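Local coordinates for protein cytochrome C554 (Nitrosomonas europaea, PDB 1FT5) that carries electrons in ammonia oxidation as a multihaem c-type cytochrome, accepting them directly from hydroxylamine oxidoreductase, at the protoporphyrin IX containing Fe site. Sequence-based numbering; all coordinates share one arbitrary frame.

The protoporphyrin IX containing Fe site. Residues 11, 14-15, 18, 22, 88, 91-92, 98, 102, 118, 126, 178-179, 181-182, 184-188, 194, 197, 201. With HEM (protoporphyrin IX containing Fe), chain B; HEM (protoporphyrin IX containing Fe), chain C.
This pocket holds a stacked pair of c-type haems, heme #1 (chain B) and heme #3 (chain C). One CXXCH motif runs from helix 9-14 to His15 just beyond it; the other lies in helix 88-92. Helices 16-22, 99-112, 118-123 and 197-202 and loop 178-187 add to the walls. Cys11 and Cys14 are thioether-linked to CAB and CAC of the chain B haem, Cys88 and Cys91 likewise for chain C. Both irons are bis-histidine, near octahedral. His15 NE2 and His102 bind the chain B iron, His102 through ND1, 2.1 Å from FE. Its NE2 gives an in-plane hydrogen bond to a lone pair of Gln126 OE1 at 2.8 Å, which should fix the ring's rotation. The chain C iron takes NE2 of His92 and His179, whose CG is in the crowded position between backbone N and carbonyl carbon (chi1 50°). His15 and His92 come from the facing sides, each beside the other haem's edge: chain C haem methyl CMA sits 3.4 Å above the His15 ring plane, and His92 ND1 is 3.3 Å from chain B haem CMA. This close packing probably favours electron transfer between the haems.

Arg118, extended from CG to NE, grips one propionate of the chain B haem side-on, NE to O2A at 2.8 Å and NH2 to O1A. The other receives backbone N-H groups of Glu185, Gly186 and Val187, the last two sharing O2D. On the chain C haem, O2A accepts from Gln18 NE2 and Tyr182 N, while His181 ND1 hydrogen-bonds to O1A. Water 3 bridges the two chain B propionates. His197, with CG anti to the backbone N (chi1 180°), donates an in-plane hydrogen bond from ND1 to O1D of the chain C haem at 2.8 Å.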
loop_
_atom_site.group_PDB
_atom_site.type_symbol
_atom_site.label_atom_id
_atom_site.label_comp_id
_atom_site.label_asym_id
_atom_site.label_seq_id
_atom_site.Cartn_x
_atom_site.Cartn_y
_atom_site.Cartn_z
ATOM N N CYS A 11 6.153 3.940 -10.236
ATOM C CA CYS A 11 6.904 3.504 -9.078
ATOM C C CYS A 11 7.654 2.213 -9.365
ATOM O O CYS A 11 8.805 2.050 -8.934
ATOM C CB CYS A 11 5.964 3.196 -7.873
ATOM S SG CYS A 11 4.603 4.358 -7.576
ATOM N N CYS A 14 11.003 2.422 -11.474
ATOM C CA CYS A 14 12.199 2.901 -10.772
ATOM C C CYS A 14 12.577 2.051 -9.603
ATOM O O CYS A 14 13.702 2.165 -9.110
ATOM C CB CYS A 14 12.033 4.301 -10.237
ATOM S SG CYS A 14 12.101 5.504 -11.625
ATOM N N HIS A 15 11.635 1.220 -9.116
ATOM C CA HIS A 15 11.880 0.419 -7.938
ATOM C C HIS A 15 11.560 -0.998 -8.243
ATOM O O HIS A 15 10.625 -1.601 -7.654
ATOM C CB HIS A 15 10.994 0.960 -6.811
ATOM C CG HIS A 15 11.352 2.351 -6.398
ATOM N ND1 HIS A 15 12.566 2.676 -5.832
ATOM C CD2 HIS A 15 10.624 3.508 -6.392
ATOM C CE1 HIS A 15 12.515 3.967 -5.475
ATOM N NE2 HIS A 15 11.355 4.572 -5.795
ATOM N N GLN A 18 11.632 -3.801 -5.265
ATOM C CA GLN A 18 10.447 -3.778 -4.368
ATOM C C GLN A 18 9.244 -4.238 -5.164
ATOM O O GLN A 18 8.402 -4.962 -4.629
ATOM C CB GLN A 18 10.164 -2.351 -3.830
ATOM C CG GLN A 18 11.186 -1.884 -2.783
ATOM C CD GLN A 18 12.491 -1.325 -3.385
ATOM O OE1 GLN A 18 12.651 -1.271 -4.613
ATOM N NE2 GLN A 18 13.422 -0.966 -2.503
ATOM N N TRP A 22 6.825 -7.202 -4.127
ATOM C CA TRP A 22 5.423 -6.851 -3.833
ATOM C C TRP A 22 4.455 -7.742 -4.664
ATOM O O TRP A 22 3.359 -8.113 -4.201
ATOM C CB TRP A 22 5.232 -5.346 -4.187
ATOM C CG TRP A 22 3.770 -4.941 -4.261
ATOM C CD1 TRP A 22 2.973 -4.543 -3.207
ATOM C CD2 TRP A 22 2.928 -5.008 -5.419
ATOM N NE1 TRP A 22 1.656 -4.364 -3.662
ATOM C CE2 TRP A 22 1.604 -4.653 -5.001
ATOM C CE3 TRP A 22 3.136 -5.347 -6.766
ATOM C CZ2 TRP A 22 0.502 -4.620 -5.906
ATOM C CZ3 TRP A 22 2.054 -5.324 -7.659
ATOM C CH2 TRP A 22 0.744 -4.957 -7.212
ATOM N N CYS A 88 1.442 0.287 -4.550
ATOM C CA CYS A 88 2.406 1.169 -3.892
ATOM C C CYS A 88 1.842 2.369 -3.185
ATOM O O CYS A 88 2.219 2.742 -2.112
ATOM C CB CYS A 88 3.421 1.647 -4.988
ATOM S SG CYS A 88 3.976 0.409 -6.132
ATOM N N CYS A 91 0.065 2.425 0.354
ATOM C CA CYS A 91 0.852 2.605 1.581
ATOM C C CYS A 91 1.683 3.889 1.578
ATOM O O CYS A 91 1.742 4.626 2.560
ATOM C CB CYS A 91 1.792 1.399 1.810
ATOM S SG CYS A 91 0.804 -0.095 2.148
ATOM N N HIS A 92 2.320 4.153 0.447
ATOM C CA HIS A 92 3.201 5.301 0.387
ATOM C C HIS A 92 2.541 6.622 0.053
ATOM O O HIS A 92 3.205 7.650 0.071
ATOM C CB HIS A 92 4.289 5.002 -0.669
ATOM C CG HIS A 92 5.180 3.887 -0.245
ATOM N ND1 HIS A 92 6.117 4.038 0.751
ATOM C CD2 HIS A 92 5.259 2.599 -0.660
ATOM C CE1 HIS A 92 6.716 2.852 0.909
ATOM N NE2 HIS A 92 6.251 1.939 0.087
ATOM N N PHE A 98 4.595 13.631 -5.888
ATOM C CA PHE A 98 5.930 13.360 -5.374
ATOM C C PHE A 98 6.811 12.546 -6.267
ATOM O O PHE A 98 8.049 12.637 -6.124
ATOM C CB PHE A 98 5.877 12.789 -3.902
ATOM C CG PHE A 98 5.412 11.325 -3.744
ATOM C CD1 PHE A 98 6.167 10.258 -4.260
ATOM C CD2 PHE A 98 4.246 10.995 -2.984
ATOM C CE1 PHE A 98 5.843 8.928 -4.062
ATOM C CE2 PHE A 98 3.911 9.628 -2.777
ATOM C CZ PHE A 98 4.689 8.611 -3.300
ATOM N N HIS A 102 11.084 12.307 -6.863
ATOM C CA HIS A 102 12.011 11.138 -6.735
ATOM C C HIS A 102 12.965 11.157 -7.936
ATOM O O HIS A 102 14.175 10.910 -7.772
ATOM C CB HIS A 102 11.285 9.789 -6.694
ATOM C CG HIS A 102 10.551 9.592 -5.409
ATOM N ND1 HIS A 102 10.220 8.332 -4.910
ATOM C CD2 HIS A 102 10.065 10.554 -4.587
ATOM C CE1 HIS A 102 9.537 8.603 -3.789
ATOM N NE2 HIS A 102 9.413 9.905 -3.551
ATOM N N ARG A 118 13.109 14.861 3.340
ATOM C CA ARG A 118 11.846 14.104 3.219
ATOM C C ARG A 118 10.672 15.079 3.411
ATOM O O ARG A 118 9.577 14.821 2.910
ATOM C CB ARG A 118 11.765 13.026 4.308
ATOM C CG ARG A 118 12.574 11.782 3.992
ATOM C CD ARG A 118 12.275 10.693 5.040
ATOM N NE ARG A 118 13.055 9.571 4.630
ATOM C CZ ARG A 118 14.284 9.364 5.079
ATOM N NH1 ARG A 118 14.818 10.200 5.960
ATOM N NH2 ARG A 118 15.021 8.426 4.537
ATOM N N GLN A 126 3.624 12.364 0.185
ATOM C CA GLN A 126 4.168 11.029 0.507
ATOM C C GLN A 126 3.959 10.748 1.989
ATOM O O GLN A 126 4.070 11.613 2.844
ATOM C CB GLN A 126 5.673 10.946 0.116
ATOM C CG GLN A 126 6.220 9.510 0.306
ATOM C CD GLN A 126 7.524 9.264 -0.401
ATOM O OE1 GLN A 126 7.941 10.125 -1.229
ATOM N NE2 GLN A 126 8.154 8.158 -0.156
ATOM N N MET A 178 4.499 -6.830 3.185
ATOM C CA MET A 178 4.810 -5.496 2.652
ATOM C C MET A 178 5.514 -5.782 1.281
ATOM O O MET A 178 4.931 -5.770 0.210
ATOM C CB MET A 178 5.787 -4.729 3.642
ATOM C CG MET A 178 5.311 -4.580 5.107
ATOM S SD MET A 178 3.855 -3.463 5.236
ATOM C CE MET A 178 2.550 -4.788 5.052
ATOM N N HIS A 179 6.830 -5.966 1.384
ATOM C CA HIS A 179 7.715 -6.375 0.292
ATOM C C HIS A 179 9.077 -6.386 1.007
ATOM O O HIS A 179 9.250 -5.799 2.056
ATOM C CB HIS A 179 7.775 -5.419 -0.940
ATOM C CG HIS A 179 8.017 -3.987 -0.622
ATOM N ND1 HIS A 179 9.220 -3.471 -0.173
ATOM C CD2 HIS A 179 7.165 -2.935 -0.639
ATOM C CE1 HIS A 179 9.016 -2.159 0.066
ATOM N NE2 HIS A 179 7.759 -1.791 -0.207
ATOM N N HIS A 181 12.788 -5.440 1.905
ATOM C CA HIS A 181 13.412 -4.127 2.028
ATOM C C HIS A 181 14.809 -4.199 1.436
ATOM O O HIS A 181 15.556 -5.163 1.668
ATOM C CB HIS A 181 13.418 -3.672 3.467
ATOM C CG HIS A 181 12.031 -3.491 4.009
ATOM N ND1 HIS A 181 11.177 -2.522 3.518
ATOM C CD2 HIS A 181 11.323 -4.193 4.931
ATOM C CE1 HIS A 181 9.990 -2.650 4.115
ATOM N NE2 HIS A 181 10.053 -3.651 4.973
ATOM N N TYR A 182 15.074 -3.255 0.559
ATOM C CA TYR A 182 16.368 -3.160 -0.128
ATOM C C TYR A 182 17.074 -1.885 0.303
ATOM O O TYR A 182 16.486 -0.866 0.681
ATOM C CB TYR A 182 16.158 -3.216 -1.657
ATOM C CG TYR A 182 15.525 -4.502 -2.055
ATOM C CD1 TYR A 182 14.148 -4.602 -2.155
ATOM C CD2 TYR A 182 16.302 -5.670 -2.279
ATOM C CE1 TYR A 182 13.532 -5.799 -2.464
ATOM C CE2 TYR A 182 15.685 -6.872 -2.592
ATOM C CZ TYR A 182 14.299 -6.936 -2.682
ATOM O OH TYR A 182 13.656 -8.125 -2.965
ATOM N N LEU A 184 18.968 1.565 0.554
ATOM C CA LEU A 184 18.864 2.874 -0.078
ATOM C C LEU A 184 20.242 3.557 -0.010
ATOM O O LEU A 184 20.991 3.361 0.958
ATOM C CB LEU A 184 17.903 3.764 0.687
ATOM C CG LEU A 184 16.411 3.288 0.576
ATOM C CD1 LEU A 184 15.575 4.021 1.657
ATOM C CD2 LEU A 184 15.859 3.574 -0.829
ATOM N N GLU A 185 20.560 4.338 -1.041
ATOM C CA GLU A 185 21.814 5.127 -1.020
ATOM C C GLU A 185 21.665 6.310 -0.067
ATOM O O GLU A 185 22.647 6.783 0.540
ATOM C CB GLU A 185 22.126 5.618 -2.425
ATOM C CG GLU A 185 22.509 4.505 -3.345
ATOM C CD GLU A 185 23.805 3.794 -2.910
ATOM O OE1 GLU A 185 24.601 4.364 -2.118
ATOM O OE2 GLU A 185 24.023 2.657 -3.366
ATOM N N GLY A 186 20.446 6.817 0.080
ATOM C CA GLY A 186 20.222 7.900 1.009
ATOM C C GLY A 186 19.985 9.261 0.388
ATOM O O GLY A 186 20.402 10.284 0.938
ATOM N N VAL A 187 19.325 9.277 -0.758
ATOM C CA VAL A 187 18.997 10.513 -1.460
ATOM C C VAL A 187 18.169 11.383 -0.512
ATOM O O VAL A 187 18.371 12.589 -0.434
ATOM C CB VAL A 187 18.154 10.212 -2.716
ATOM C CG1 VAL A 187 17.608 11.515 -3.348
ATOM C CG2 VAL A 187 18.984 9.408 -3.710
ATOM N N PHE A 188 17.197 10.809 0.216
ATOM C CA PHE A 188 16.383 11.631 1.097
ATOM C C PHE A 188 16.841 11.572 2.513
ATOM O O PHE A 188 17.335 10.530 2.949
ATOM C CB PHE A 188 14.904 11.183 0.959
ATOM C CG PHE A 188 14.360 11.397 -0.428
ATOM C CD1 PHE A 188 14.230 10.342 -1.298
ATOM C CD2 PHE A 188 14.090 12.702 -0.884
ATOM C CE1 PHE A 188 13.840 10.540 -2.627
ATOM C CE2 PHE A 188 13.703 12.918 -2.214
ATOM C CZ PHE A 188 13.580 11.862 -3.071
ATOM N N PHE A 194 10.049 7.385 8.835
ATOM C CA PHE A 194 9.331 6.242 9.431
ATOM C C PHE A 194 10.123 5.712 10.622
ATOM O O PHE A 194 11.348 5.521 10.522
ATOM C CB PHE A 194 9.174 5.130 8.389
ATOM C CG PHE A 194 8.431 3.924 8.908
ATOM C CD1 PHE A 194 8.887 2.631 8.577
ATOM C CD2 PHE A 194 7.291 4.089 9.688
ATOM C CE1 PHE A 194 8.164 1.462 9.053
ATOM C CE2 PHE A 194 6.583 2.941 10.156
ATOM C CZ PHE A 194 7.030 1.668 9.830
ATOM N N HIS A 197 12.457 2.933 9.910
ATOM C CA HIS A 197 13.314 3.041 8.723
ATOM C C HIS A 197 14.798 2.582 8.940
ATOM O O HIS A 197 15.323 1.807 8.159
ATOM C CB HIS A 197 13.336 4.535 8.276
ATOM C CG HIS A 197 14.193 4.781 7.067
ATOM N ND1 HIS A 197 13.723 4.683 5.779
ATOM C CD2 HIS A 197 15.510 5.116 6.961
ATOM C CE1 HIS A 197 14.705 4.942 4.925
ATOM N NE2 HIS A 197 15.803 5.207 5.621
ATOM N N GLN A 201 16.530 -0.555 7.212
ATOM C CA GLN A 201 17.646 -0.382 6.325
ATOM C C GLN A 201 18.863 -1.155 6.829
ATOM O O GLN A 201 19.618 -1.666 6.008
ATOM C CB GLN A 201 17.973 1.106 6.195
ATOM C CG GLN A 201 17.021 1.796 5.222
ATOM C CD GLN A 201 17.233 1.280 3.809
ATOM O OE1 GLN A 201 18.341 1.398 3.226
ATOM N NE2 GLN A 201 16.202 0.668 3.234
HETATM C CHA HEM B . 13.061 6.662 -2.900
HETATM C CHB HEM B . 8.483 5.134 -3.220
HETATM C CHC HEM B . 8.385 6.570 -7.873
HETATM C CHD HEM B . 13.261 7.116 -7.726
HETATM C C1A HEM B . 11.804 6.171 -2.569
HETATM C C2A HEM B . 11.408 5.771 -1.228
HETATM C C3A HEM B . 10.127 5.275 -1.354
HETATM C C4A HEM B . 9.756 5.437 -2.714
HETATM C CMA HEM B . 9.208 4.697 -0.259
HETATM C CAA HEM B . 12.235 5.890 0.018
HETATM C CBA HEM B . 12.120 7.291 0.629
HETATM C CGA HEM B . 12.763 7.428 1.989
HETATM O O1A HEM B . 14.060 7.473 2.018
HETATM O O2A HEM B . 12.065 7.521 3.039
HETATM C C1B HEM B . 8.092 5.394 -4.523
HETATM C C2B HEM B . 6.756 5.254 -4.974
HETATM C C3B HEM B . 6.676 5.756 -6.254
HETATM C C4B HEM B . 8.018 6.165 -6.602
HETATM C CMB HEM B . 5.581 4.656 -4.154
HETATM C CAB HEM B . 5.431 5.857 -7.187
HETATM C CBB HEM B . 4.439 6.969 -6.796
HETATM C C1C HEM B . 9.712 6.775 -8.231
HETATM C C2C HEM B . 10.132 7.011 -9.615
HETATM C C3C HEM B . 11.501 7.061 -9.560
HETATM C C4C HEM B . 11.914 6.960 -8.209
HETATM C CMC HEM B . 9.222 7.110 -10.863
HETATM C CAC HEM B . 12.462 7.121 -10.763
HETATM C CBC HEM B . 12.443 8.283 -11.727
HETATM C C1D HEM B . 13.590 7.108 -6.371
HETATM C C2D HEM B . 14.884 7.384 -5.862
HETATM C C3D HEM B . 14.819 7.298 -4.525
HETATM C C4D HEM B . 13.465 6.961 -4.190
HETATM C CMD HEM B . 16.129 7.728 -6.760
HETATM C CAD HEM B . 16.008 7.358 -3.617
HETATM C CBD HEM B . 16.724 6.041 -3.455
HETATM C CGD HEM B . 17.924 5.972 -2.506
HETATM O O1D HEM B . 18.741 5.066 -2.790
HETATM O O2D HEM B . 17.984 6.721 -1.535
HETATM N NA HEM B . 10.784 5.962 -3.480
HETATM N NB HEM B . 8.895 5.954 -5.523
HETATM N NC HEM B . 10.807 6.739 -7.363
HETATM N ND HEM B . 12.726 6.876 -5.307
HETATM FE FE HEM B . 10.825 6.407 -5.418
HETATM C CHA HEM C . 9.610 0.979 1.877
HETATM C CHB HEM C . 8.753 0.986 -2.925
HETATM C CHC HEM C . 4.398 -1.076 -2.064
HETATM C CHD HEM C . 5.062 -0.456 2.702
HETATM C C1A HEM C . 9.744 1.111 0.488
HETATM C C2A HEM C . 10.915 1.616 -0.157
HETATM C C3A HEM C . 10.673 1.648 -1.478
HETATM C C4A HEM C . 9.355 1.143 -1.689
HETATM C CMA HEM C . 11.607 2.124 -2.609
HETATM C CAA HEM C . 12.239 2.068 0.559
HETATM C CBA HEM C . 13.340 0.930 0.470
HETATM C CGA HEM C . 12.848 -0.439 1.007
HETATM O O1A HEM C . 12.445 -0.481 2.149
HETATM O O2A HEM C . 12.870 -1.403 0.244
HETATM C C1B HEM C . 7.451 0.433 -3.110
HETATM C C2B HEM C . 6.872 0.191 -4.399
HETATM C C3B HEM C . 5.657 -0.437 -4.174
HETATM C C4B HEM C . 5.553 -0.544 -2.724
HETATM C CMB HEM C . 7.523 0.553 -5.736
HETATM C CAB HEM C . 4.611 -0.949 -5.115
HETATM C CBB HEM C . 5.167 -2.051 -6.049
HETATM C C1C HEM C . 4.242 -1.050 -0.681
HETATM C C2C HEM C . 3.033 -1.455 -0.052
HETATM C C3C HEM C . 3.172 -1.227 1.235
HETATM C C4C HEM C . 4.499 -0.739 1.469
HETATM C CMC HEM C . 1.779 -2.019 -0.754
HETATM C CAC HEM C . 2.085 -1.420 2.337
HETATM C CBC HEM C . 1.352 -2.737 2.419
HETATM C C1D HEM C . 6.390 -0.042 2.904
HETATM C C2D HEM C . 6.971 0.213 4.203
HETATM C C3D HEM C . 8.284 0.574 3.956
HETATM C C4D HEM C . 8.441 0.551 2.522
HETATM C CMD HEM C . 6.252 0.170 5.539
HETATM C CAD HEM C . 9.311 1.083 4.958
HETATM C CBD HEM C . 9.452 2.572 4.871
HETATM C CGD HEM C . 10.789 3.141 5.383
HETATM O O1D HEM C . 10.939 4.364 5.270
HETATM O O2D HEM C . 11.610 2.360 5.860
HETATM N NA HEM C . 8.796 0.817 -0.457
HETATM N NB HEM C . 6.632 -0.008 -2.061
HETATM N NC HEM C . 5.137 -0.626 0.240
HETATM N ND HEM C . 7.293 0.162 1.843
HETATM FE FE HEM C . 6.983 0.059 -0.109
HETATM O O HOH W 1 11.070 6.934 6.192
HETATM O O HOH W 2 13.485 0.785 4.370
HETATM O O HOH W 3 16.245 7.931 0.331
#